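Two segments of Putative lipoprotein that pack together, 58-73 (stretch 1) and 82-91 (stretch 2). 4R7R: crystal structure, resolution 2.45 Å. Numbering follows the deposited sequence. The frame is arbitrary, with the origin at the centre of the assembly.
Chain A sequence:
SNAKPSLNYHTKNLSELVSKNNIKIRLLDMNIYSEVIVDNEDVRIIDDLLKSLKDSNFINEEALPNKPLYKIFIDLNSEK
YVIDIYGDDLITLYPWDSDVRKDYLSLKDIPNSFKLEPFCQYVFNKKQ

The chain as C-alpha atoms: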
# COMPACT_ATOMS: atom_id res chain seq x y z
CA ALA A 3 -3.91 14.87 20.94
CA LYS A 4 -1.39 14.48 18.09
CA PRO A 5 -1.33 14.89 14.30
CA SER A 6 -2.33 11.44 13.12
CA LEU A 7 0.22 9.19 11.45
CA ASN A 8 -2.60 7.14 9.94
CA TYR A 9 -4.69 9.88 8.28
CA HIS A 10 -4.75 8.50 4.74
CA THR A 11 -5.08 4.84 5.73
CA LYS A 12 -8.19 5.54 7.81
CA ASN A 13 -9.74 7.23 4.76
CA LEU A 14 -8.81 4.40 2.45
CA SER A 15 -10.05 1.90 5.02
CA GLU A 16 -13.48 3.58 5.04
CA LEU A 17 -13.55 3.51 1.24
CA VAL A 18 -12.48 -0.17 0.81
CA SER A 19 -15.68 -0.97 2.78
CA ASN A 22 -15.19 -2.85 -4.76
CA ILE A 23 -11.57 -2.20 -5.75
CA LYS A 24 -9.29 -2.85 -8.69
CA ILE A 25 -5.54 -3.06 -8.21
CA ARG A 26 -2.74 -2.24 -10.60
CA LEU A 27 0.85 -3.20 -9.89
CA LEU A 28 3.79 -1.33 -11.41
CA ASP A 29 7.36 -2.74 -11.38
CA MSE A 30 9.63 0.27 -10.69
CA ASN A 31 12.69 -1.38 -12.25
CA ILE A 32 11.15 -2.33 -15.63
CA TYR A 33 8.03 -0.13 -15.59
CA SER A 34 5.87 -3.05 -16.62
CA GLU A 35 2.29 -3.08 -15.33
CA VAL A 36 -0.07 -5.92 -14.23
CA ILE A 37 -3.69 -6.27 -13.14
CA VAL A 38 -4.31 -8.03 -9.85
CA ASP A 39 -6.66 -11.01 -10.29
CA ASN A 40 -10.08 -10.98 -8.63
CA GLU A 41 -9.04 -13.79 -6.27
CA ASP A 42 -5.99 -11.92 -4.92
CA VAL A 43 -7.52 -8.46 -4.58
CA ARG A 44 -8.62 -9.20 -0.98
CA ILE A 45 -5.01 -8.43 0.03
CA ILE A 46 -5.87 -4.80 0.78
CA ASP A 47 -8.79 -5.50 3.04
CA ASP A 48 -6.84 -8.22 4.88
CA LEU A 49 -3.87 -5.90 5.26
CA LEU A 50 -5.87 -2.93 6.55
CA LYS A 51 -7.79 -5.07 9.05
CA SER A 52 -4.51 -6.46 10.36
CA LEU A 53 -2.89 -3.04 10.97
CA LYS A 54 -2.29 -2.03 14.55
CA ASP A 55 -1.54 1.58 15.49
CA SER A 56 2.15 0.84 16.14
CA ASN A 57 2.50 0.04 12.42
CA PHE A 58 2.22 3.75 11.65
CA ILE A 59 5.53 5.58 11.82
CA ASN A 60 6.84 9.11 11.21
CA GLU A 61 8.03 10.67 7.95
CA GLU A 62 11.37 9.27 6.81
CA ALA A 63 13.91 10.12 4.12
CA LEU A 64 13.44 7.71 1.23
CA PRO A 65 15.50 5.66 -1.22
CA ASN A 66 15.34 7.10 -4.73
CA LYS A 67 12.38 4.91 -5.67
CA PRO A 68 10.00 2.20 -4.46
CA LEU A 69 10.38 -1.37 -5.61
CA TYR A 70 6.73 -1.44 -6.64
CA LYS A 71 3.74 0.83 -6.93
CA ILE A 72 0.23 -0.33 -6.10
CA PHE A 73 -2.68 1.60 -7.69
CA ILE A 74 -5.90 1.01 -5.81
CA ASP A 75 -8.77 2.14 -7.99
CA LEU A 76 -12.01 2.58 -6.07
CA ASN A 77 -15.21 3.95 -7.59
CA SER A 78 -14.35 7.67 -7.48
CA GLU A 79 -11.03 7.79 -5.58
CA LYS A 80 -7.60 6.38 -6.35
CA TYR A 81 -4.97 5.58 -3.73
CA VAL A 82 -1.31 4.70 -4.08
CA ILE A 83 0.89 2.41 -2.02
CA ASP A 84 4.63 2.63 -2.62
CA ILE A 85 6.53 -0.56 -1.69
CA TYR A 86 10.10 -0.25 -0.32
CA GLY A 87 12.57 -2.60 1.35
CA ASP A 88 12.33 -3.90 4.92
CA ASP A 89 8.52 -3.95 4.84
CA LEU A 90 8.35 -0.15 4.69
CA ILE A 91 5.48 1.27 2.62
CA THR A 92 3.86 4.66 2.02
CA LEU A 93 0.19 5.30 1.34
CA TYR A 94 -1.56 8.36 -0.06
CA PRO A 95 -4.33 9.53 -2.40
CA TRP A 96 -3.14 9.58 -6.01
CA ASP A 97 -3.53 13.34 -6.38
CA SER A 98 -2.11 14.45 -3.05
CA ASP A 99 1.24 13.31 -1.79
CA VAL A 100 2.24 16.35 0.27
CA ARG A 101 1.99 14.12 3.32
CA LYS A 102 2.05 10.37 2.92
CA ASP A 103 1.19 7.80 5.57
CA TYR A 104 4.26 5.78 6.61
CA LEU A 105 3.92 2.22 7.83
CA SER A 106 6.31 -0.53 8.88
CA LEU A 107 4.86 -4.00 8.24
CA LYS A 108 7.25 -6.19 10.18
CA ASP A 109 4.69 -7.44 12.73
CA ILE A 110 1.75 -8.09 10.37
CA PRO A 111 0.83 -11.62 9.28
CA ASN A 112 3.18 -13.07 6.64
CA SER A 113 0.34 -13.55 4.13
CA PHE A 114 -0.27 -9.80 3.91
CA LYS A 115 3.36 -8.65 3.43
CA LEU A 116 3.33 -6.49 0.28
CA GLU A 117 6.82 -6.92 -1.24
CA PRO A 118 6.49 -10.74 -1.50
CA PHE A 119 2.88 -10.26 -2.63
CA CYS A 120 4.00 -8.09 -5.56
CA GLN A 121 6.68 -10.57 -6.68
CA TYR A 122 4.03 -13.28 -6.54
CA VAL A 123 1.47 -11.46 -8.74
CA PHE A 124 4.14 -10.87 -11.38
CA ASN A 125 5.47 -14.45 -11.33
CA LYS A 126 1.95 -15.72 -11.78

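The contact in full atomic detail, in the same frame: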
# COMPACT_ATOMS: atom_id res chain seq x y z
N PHE A 58 2.11 2.43 12.25
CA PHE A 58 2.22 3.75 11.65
C PHE A 58 3.39 4.51 12.22
O PHE A 58 3.45 4.78 13.42
CB PHE A 58 0.92 4.53 11.87
CG PHE A 58 -0.26 3.89 11.22
CD1 PHE A 58 -0.55 4.12 9.88
CD2 PHE A 58 -1.07 3.01 11.94
CE1 PHE A 58 -1.64 3.50 9.26
CE2 PHE A 58 -2.17 2.39 11.33
CZ PHE A 58 -2.45 2.64 9.99
N ILE A 59 4.34 4.87 11.36
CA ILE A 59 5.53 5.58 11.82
C ILE A 59 5.63 6.98 11.23
O ILE A 59 4.83 7.37 10.37
CB ILE A 59 6.80 4.79 11.49
CG1 ILE A 59 6.94 4.63 9.97
CG2 ILE A 59 6.75 3.44 12.15
CD1 ILE A 59 8.19 3.93 9.54
N ASN A 60 6.61 7.75 11.68
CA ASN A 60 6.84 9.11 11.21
C ASN A 60 7.47 9.19 9.82
O ASN A 60 8.03 8.21 9.32
CB ASN A 60 7.72 9.86 12.20
CG ASN A 60 7.05 10.06 13.55
OD1 ASN A 60 6.24 10.97 13.73
ND2 ASN A 60 7.38 9.20 14.51
N GLU A 61 7.37 10.37 9.22
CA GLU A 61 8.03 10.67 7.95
C GLU A 61 9.51 10.32 8.00
O GLU A 61 10.20 10.67 8.95
CB GLU A 61 7.89 12.15 7.59
CG GLU A 61 6.60 12.51 6.90
CD GLU A 61 6.72 13.80 6.10
OE1 GLU A 61 7.74 14.51 6.26
OE2 GLU A 61 5.80 14.09 5.31
N GLU A 62 9.97 9.62 6.97
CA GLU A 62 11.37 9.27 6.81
C GLU A 62 11.92 9.72 5.47
O GLU A 62 11.17 9.85 4.50
CB GLU A 62 11.57 7.76 6.92
CG GLU A 62 11.42 7.17 8.30
CD GLU A 62 11.84 5.71 8.32
OE1 GLU A 62 12.11 5.16 7.22
OE2 GLU A 62 11.93 5.12 9.42
N ALA A 63 13.23 9.95 5.40
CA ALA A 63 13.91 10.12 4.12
C ALA A 63 13.81 8.82 3.33
O ALA A 63 13.77 7.74 3.91
CB ALA A 63 15.37 10.51 4.32
N LEU A 64 13.75 8.91 2.01
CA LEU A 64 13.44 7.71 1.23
C LEU A 64 14.50 7.38 0.19
O LEU A 64 15.16 8.27 -0.33
CB LEU A 64 12.08 7.86 0.54
CG LEU A 64 10.86 7.88 1.45
CD1 LEU A 64 9.63 8.34 0.67
CD2 LEU A 64 10.62 6.52 2.09
N PRO A 65 14.66 6.08 -0.10
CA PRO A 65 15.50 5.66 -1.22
C PRO A 65 14.91 6.20 -2.51
O PRO A 65 13.71 6.43 -2.57
CB PRO A 65 15.45 4.13 -1.17
CG PRO A 65 14.18 3.83 -0.43
CD PRO A 65 14.02 4.93 0.57
N ASN A 66 15.75 6.40 -3.52
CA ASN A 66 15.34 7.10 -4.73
C ASN A 66 14.02 6.62 -5.33
O ASN A 66 13.30 7.41 -5.91
CB ASN A 66 16.45 6.99 -5.78
CG ASN A 66 16.60 8.26 -6.59
OD1 ASN A 66 15.85 8.50 -7.54
ND2 ASN A 66 17.57 9.08 -6.22
N LYS A 67 13.68 5.35 -5.18
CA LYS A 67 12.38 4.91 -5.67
C LYS A 67 11.91 3.60 -5.04
O LYS A 67 12.72 2.75 -4.67
CB LYS A 67 12.39 4.77 -7.20
CG LYS A 67 13.21 3.62 -7.76
CD LYS A 67 13.25 3.70 -9.28
CE LYS A 67 14.18 2.67 -9.90
NZ LYS A 67 14.14 2.75 -11.39
N PRO A 68 10.58 3.45 -4.91
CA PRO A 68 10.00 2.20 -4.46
C PRO A 68 10.43 1.03 -5.33
O PRO A 68 10.95 1.21 -6.43
CB PRO A 68 8.49 2.44 -4.61
CG PRO A 68 8.38 3.56 -5.59
CD PRO A 68 9.55 4.43 -5.29
N LEU A 69 10.22 -0.17 -4.81
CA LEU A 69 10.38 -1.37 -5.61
C LEU A 69 9.16 -1.51 -6.52
O LEU A 69 9.27 -1.81 -7.71
CB LEU A 69 10.55 -2.58 -4.70
CG LEU A 69 11.80 -2.50 -3.80
CD1 LEU A 69 11.91 -3.74 -2.93
CD2 LEU A 69 13.09 -2.29 -4.61
N TYR A 70 7.99 -1.27 -5.94
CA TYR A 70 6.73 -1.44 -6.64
C TYR A 70 5.77 -0.33 -6.27
O TYR A 70 5.88 0.30 -5.20
CB TYR A 70 6.07 -2.77 -6.28
CG TYR A 70 6.87 -4.02 -6.58
CD1 TYR A 70 6.97 -4.51 -7.88
CD2 TYR A 70 7.48 -4.72 -5.56
CE1 TYR A 70 7.69 -5.66 -8.16
CE2 TYR A 70 8.20 -5.89 -5.83
CZ TYR A 70 8.30 -6.35 -7.13
OH TYR A 70 9.01 -7.49 -7.38
N LYS A 71 4.79 -0.13 -7.15
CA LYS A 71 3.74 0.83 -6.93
C LYS A 71 2.40 0.12 -7.11
O LYS A 71 2.15 -0.53 -8.13
CB LYS A 71 3.90 1.99 -7.91
CG LYS A 71 3.58 3.35 -7.34
CD LYS A 71 3.94 4.47 -8.34
CE LYS A 71 3.62 5.82 -7.75
NZ LYS A 71 4.58 6.19 -6.68
N ILE A 72 1.57 0.23 -6.08
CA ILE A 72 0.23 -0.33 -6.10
C ILE A 72 -0.85 0.77 -6.31
O ILE A 72 -0.99 1.70 -5.50
CB ILE A 72 -0.04 -1.09 -4.78
CG1 ILE A 72 1.01 -2.20 -4.59
CG2 ILE A 72 -1.46 -1.63 -4.75
CD1 ILE A 72 0.81 -3.12 -3.33
N PHE A 73 -1.59 0.67 -7.41
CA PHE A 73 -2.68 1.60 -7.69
C PHE A 73 -4.00 0.97 -7.32
O PHE A 73 -4.45 0.01 -7.95
CB PHE A 73 -2.69 2.03 -9.16
CG PHE A 73 -1.51 2.87 -9.52
CD1 PHE A 73 -1.49 4.22 -9.22
CD2 PHE A 73 -0.39 2.30 -10.11
CE1 PHE A 73 -0.40 5.01 -9.54
CE2 PHE A 73 0.71 3.08 -10.42
CZ PHE A 73 0.70 4.44 -10.13
N VAL A 82 -2.58 5.24 -3.67
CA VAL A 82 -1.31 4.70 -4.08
C VAL A 82 -0.60 4.13 -2.87
O VAL A 82 -0.60 4.73 -1.80
CB VAL A 82 -0.43 5.80 -4.77
CG1 VAL A 82 0.95 5.30 -5.04
CG2 VAL A 82 -1.09 6.28 -6.06
N ILE A 83 -0.02 2.94 -3.03
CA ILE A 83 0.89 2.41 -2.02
C ILE A 83 2.26 2.19 -2.66
O ILE A 83 2.39 1.43 -3.64
CB ILE A 83 0.39 1.09 -1.41
CG1 ILE A 83 -1.06 1.20 -0.96
CG2 ILE A 83 1.29 0.67 -0.24
CD1 ILE A 83 -1.64 -0.11 -0.48
N ASP A 84 3.29 2.85 -2.13
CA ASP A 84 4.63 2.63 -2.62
C ASP A 84 5.29 1.53 -1.78
O ASP A 84 5.24 1.59 -0.55
CB ASP A 84 5.46 3.92 -2.59
CG ASP A 84 4.97 4.96 -3.61
OD1 ASP A 84 4.43 4.55 -4.67
OD2 ASP A 84 5.14 6.18 -3.37
N ILE A 85 5.89 0.53 -2.43
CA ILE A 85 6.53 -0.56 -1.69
C ILE A 85 8.07 -0.43 -1.67
O ILE A 85 8.72 -0.46 -2.72
CB ILE A 85 6.15 -1.93 -2.31
CG1 ILE A 85 4.63 -2.04 -2.47
CG2 ILE A 85 6.72 -3.07 -1.48
CD1 ILE A 85 3.88 -1.80 -1.18
N TYR A 86 8.64 -0.29 -0.48
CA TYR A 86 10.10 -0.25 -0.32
C TYR A 86 10.65 -1.52 0.34
O TYR A 86 9.92 -2.50 0.56
CB TYR A 86 10.52 0.96 0.51
CG TYR A 86 10.07 2.26 -0.11
CD1 TYR A 86 10.91 2.98 -0.95
CD2 TYR A 86 8.80 2.75 0.13
CE1 TYR A 86 10.51 4.15 -1.53
CE2 TYR A 86 8.38 3.92 -0.44
CZ TYR A 86 9.23 4.62 -1.27
OH TYR A 86 8.79 5.79 -1.83
N GLY A 87 11.94 -1.49 0.67
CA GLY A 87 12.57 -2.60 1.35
C GLY A 87 12.18 -2.66 2.82
O GLY A 87 11.55 -1.73 3.33
N ASP A 88 12.53 -3.76 3.48
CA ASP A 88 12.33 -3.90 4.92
C ASP A 88 10.90 -3.74 5.39
O ASP A 88 10.68 -3.39 6.55
CB ASP A 88 13.19 -2.89 5.68
CG ASP A 88 14.65 -3.29 5.72
OD1 ASP A 88 15.04 -4.25 5.01
OD2 ASP A 88 15.40 -2.63 6.48
N ASP A 89 9.94 -3.98 4.50
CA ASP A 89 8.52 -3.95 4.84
C ASP A 89 8.03 -2.53 5.14
O ASP A 89 6.98 -2.34 5.77
CB ASP A 89 8.23 -4.88 6.03
CG ASP A 89 8.27 -6.34 5.63
OD1 ASP A 89 7.90 -6.62 4.47
OD2 ASP A 89 8.67 -7.20 6.46
N LEU A 90 8.78 -1.55 4.67
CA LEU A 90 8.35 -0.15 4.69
C LEU A 90 7.46 0.16 3.48
O LEU A 90 7.78 -0.21 2.36
CB LEU A 90 9.58 0.77 4.71
CG LEU A 90 9.42 2.30 4.55
CD1 LEU A 90 8.67 2.93 5.74
CD2 LEU A 90 10.78 2.98 4.33
N ILE A 91 6.34 0.83 3.71
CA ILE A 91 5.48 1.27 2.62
C ILE A 91 5.01 2.70 2.89
O ILE A 91 5.09 3.18 4.02
CB ILE A 91 4.24 0.36 2.44
CG1 ILE A 91 3.24 0.59 3.56
CG2 ILE A 91 4.62 -1.12 2.39
CD1 ILE A 91 1.90 -0.04 3.29

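The two segments meet in two ways. Strands 70-73 and 82-85 pair edge to edge and antiparallel. Beyond them, the loop of the first segment wraps around Tyr86 and Leu90.

The strand pairing is regular. Ile72 N donates to Ile83 O at 2.8 Å, and Ile83 N returns a bond to Ile72 O at 2.9 Å. Ile85 N reaches Tyr70 O at 2.8 Å. Ile85 O takes a short bond from Leu69 N, 2.6 Å, and a weak one from Tyr70 N, 3.4 Å. That carbonyl therefore holds the point where the loop enters the strand.

Each sheet face has its own character. On one face Tyr70, Ile72, Ile83 and Ile85 lie together. Ile72 CD1 touches Ile85 CD1 at 4.0 Å, a diagonal contact that fills the space between neighbouring pairs. The Tyr70 ring turns its edge to Ile85 CG2. On the other face Lys71 curls over its partner, and Lys71 NZ forms a salt bridge with Asp84 OD1 at 2.6 Å. The Lys71 stem also packs on the second strand, with Lys71 CE 3.8 Å from Val82 CG1. The Phe73 ring leans across too, bringing Phe73 CE1 to 3.8 Å from Val82 CG2.

Tyr86 is the main bump. Its CA-to-CB bond points away, but the ring comes back into a hollow lined by Leu64, Pro65, Lys67 and Pro68. Pro68 CA lies over one face of the Tyr86 ring, 4.0 Å from its centroid. Leu64 CD2 lies over the opposite face, 4.3 Å from the Tyr86 centroid. Pro65 CG approaches obliquely, 3.4 Å from Tyr86 CD1. The ring is thus clamped between loop residues.

Leu90 makes a smaller knob. Leu90 CD1 meets Ile59 CD1 at 4.0 Å, while Leu90 CD2 lies 4.2 Å from Leu64 CD2.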